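Local coordinates for Fe(2+) transporter FeoB (Escherichia coli, PDB 3I8X), which drives GTP-dependent uptake of ferrous iron across the inner membrane, this chain being its cytoplasmic, guanine-nucleotide-binding N-terminal domain, at residues Val92-Asn97 / Leu119-Ile124. Numbering follows the deposited sequence.
Sequences VVDASN and LNMLDI. With GDP (guanosine-5'-diphosphate), chain D.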
# COMPACT_ATOMS: atom_id res chain seq x y z
N VAL A 92 -2.31 -6.12 -5.31
CA VAL A 92 -2.04 -6.90 -6.51
C VAL A 92 -0.71 -6.40 -7.07
O VAL A 92 -0.57 -5.21 -7.45
CB VAL A 92 -3.15 -6.76 -7.60
CG1 VAL A 92 -3.02 -7.87 -8.67
CG2 VAL A 92 -4.53 -6.78 -6.95
N VAL A 93 0.27 -7.30 -7.08
CA VAL A 93 1.67 -6.97 -7.42
C VAL A 93 2.00 -7.73 -8.69
O VAL A 93 1.69 -8.90 -8.80
CB VAL A 93 2.67 -7.38 -6.29
CG1 VAL A 93 4.12 -7.19 -6.76
CG2 VAL A 93 2.38 -6.59 -5.00
N ASP A 94 2.62 -7.05 -9.64
CA ASP A 94 2.99 -7.67 -10.90
C ASP A 94 4.38 -8.24 -10.66
O ASP A 94 5.32 -7.48 -10.43
CB ASP A 94 2.90 -6.61 -12.02
CG ASP A 94 3.66 -6.99 -13.30
OD1 ASP A 94 3.98 -8.17 -13.53
OD2 ASP A 94 3.89 -6.05 -14.09
N ALA A 95 4.49 -9.57 -10.65
CA ALA A 95 5.76 -10.26 -10.40
C ALA A 95 6.84 -10.00 -11.47
O ALA A 95 8.03 -10.21 -11.21
CB ALA A 95 5.53 -11.77 -10.23
N SER A 96 6.42 -9.53 -12.65
CA SER A 96 7.33 -9.26 -13.75
C SER A 96 8.01 -7.89 -13.65
O SER A 96 8.99 -7.62 -14.32
CB SER A 96 6.61 -9.44 -15.09
OG SER A 96 5.65 -8.41 -15.33
N ASN A 97 7.51 -7.05 -12.74
CA ASN A 97 8.04 -5.75 -12.45
C ASN A 97 7.99 -5.56 -10.97
O ASN A 97 7.37 -4.63 -10.49
CB ASN A 97 7.21 -4.68 -13.15
CG ASN A 97 7.45 -4.65 -14.62
OD1 ASN A 97 8.45 -4.09 -15.05
ND2 ASN A 97 6.56 -5.27 -15.41
N LEU A 119 0.42 -11.88 -5.63
CA LEU A 119 1.56 -11.83 -6.57
C LEU A 119 1.11 -12.36 -7.92
O LEU A 119 1.00 -13.56 -8.13
CB LEU A 119 2.79 -12.61 -6.05
CG LEU A 119 4.15 -12.30 -6.71
CD1 LEU A 119 4.62 -10.84 -6.49
CD2 LEU A 119 5.24 -13.24 -6.21
N ASN A 120 0.87 -11.43 -8.84
CA ASN A 120 0.26 -11.72 -10.12
C ASN A 120 1.29 -11.75 -11.27
O ASN A 120 2.44 -11.39 -11.09
CB ASN A 120 -0.77 -10.60 -10.39
CG ASN A 120 -2.01 -11.10 -11.09
OD1 ASN A 120 -2.18 -12.29 -11.35
ND2 ASN A 120 -2.90 -10.18 -11.36
N MET A 121 0.83 -12.19 -12.45
CA MET A 121 1.62 -12.19 -13.69
C MET A 121 2.88 -13.05 -13.55
O MET A 121 3.99 -12.67 -13.93
CB MET A 121 1.96 -10.76 -14.11
CG MET A 121 0.84 -9.77 -13.83
SD MET A 121 0.06 -9.05 -15.23
CE MET A 121 1.31 -7.81 -15.60
N LEU A 122 2.64 -14.23 -12.99
CA LEU A 122 3.69 -15.17 -12.61
C LEU A 122 4.26 -15.90 -13.82
O LEU A 122 5.46 -16.09 -13.92
CB LEU A 122 3.16 -16.18 -11.59
CG LEU A 122 3.16 -15.73 -10.13
CD1 LEU A 122 2.49 -16.85 -9.30
CD2 LEU A 122 4.59 -15.44 -9.62
N ASP A 123 3.37 -16.31 -14.72
CA ASP A 123 3.74 -16.84 -16.05
C ASP A 123 4.59 -15.85 -16.86
O ASP A 123 5.60 -16.22 -17.47
CB ASP A 123 2.49 -17.25 -16.84
CG ASP A 123 1.31 -16.30 -16.61
OD1 ASP A 123 0.17 -16.69 -16.94
OD2 ASP A 123 1.51 -15.17 -16.09
N ILE A 124 4.21 -14.58 -16.83
CA ILE A 124 5.02 -13.52 -17.43
C ILE A 124 6.41 -13.43 -16.78
O ILE A 124 7.41 -13.32 -17.50
CB ILE A 124 4.33 -12.13 -17.34
CG1 ILE A 124 2.89 -12.23 -17.88
CG2 ILE A 124 5.18 -11.06 -18.05
CD1 ILE A 124 2.20 -10.91 -18.10
PB GDP D . -5.54 -3.59 -14.26
O1B GDP D . -5.25 -2.28 -14.93
O2B GDP D . -4.67 -3.62 -13.05
O3B GDP D . -7.00 -3.48 -13.90
O3A GDP D . -5.21 -4.86 -15.20
PA GDP D . -6.18 -5.95 -15.98
O1A GDP D . -7.09 -5.37 -17.04
O2A GDP D . -6.86 -6.98 -15.13
O5' GDP D . -5.06 -6.82 -16.73
C5' GDP D . -4.22 -6.29 -17.75
C4' GDP D . -4.03 -7.38 -18.81
O4' GDP D . -3.27 -8.45 -18.25
C3' GDP D . -5.35 -8.00 -19.24
O3' GDP D . -5.34 -8.35 -20.62
C2' GDP D . -5.49 -9.27 -18.42
O2' GDP D . -6.30 -10.24 -19.10
C1' GDP D . -4.04 -9.67 -18.22
N9 GDP D . -3.77 -10.40 -16.94
C8 GDP D . -4.31 -10.19 -15.72
N7 GDP D . -3.78 -11.07 -14.82
C5 GDP D . -2.89 -11.84 -15.45
C6 GDP D . -1.96 -12.96 -15.10
O6 GDP D . -1.90 -13.41 -13.95
N1 GDP D . -1.19 -13.47 -16.06
C2 GDP D . -1.25 -13.01 -17.32
N2 GDP D . -0.46 -13.56 -18.25
N3 GDP D . -2.06 -12.00 -17.74
C4 GDP D . -2.88 -11.39 -16.85
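Asp94 swings its carboxylate out opposite the backbone N (chi1 162°), and a turn at chi3 (-79°) brings the Met121 methyl back over it, CE standing above one face 3.4 Å from Asp94 CG. From the other side the carboxylate closes an Asx turn: Asp94 OD1 accepts Ser96 N at 2.9 Å, while OD2 accepts from the side-chain ND2 of Asn97. A leucine in place of Asp94 would probably leave Ser96 N and Asn97 ND2 without their acceptor and free the turn beneath Met121 to shift. Beside it, parallel strands 88-94 and 115-120 of one beta-alpha-beta unit pair through Asn120 N to Val93 O (2.7 Å) and Ala95 N to Asn120 O (2.8 Å). On the sheet face toward helix 98-110, Val93 CG1 meets Leu119 CD1 at 3.7 Å. The opposite face carries Asn120, whose ND2 lies alongside Val92 CG1 and donates to Ser14 O of the P-loop. Asn120 to Asp123 form the guanine-specificity motif (G4, NxxD) of G proteins: Asp123 OD2 accepts GDP N1 at 3.2 Å, and Met121 N reaches O6 weakly. The strand pairing probably helps hold these base-reading residues in place, and the buried Asp94 carboxylate, with N-H donors on both oxygens, is probably charged, its charge spread over the turn.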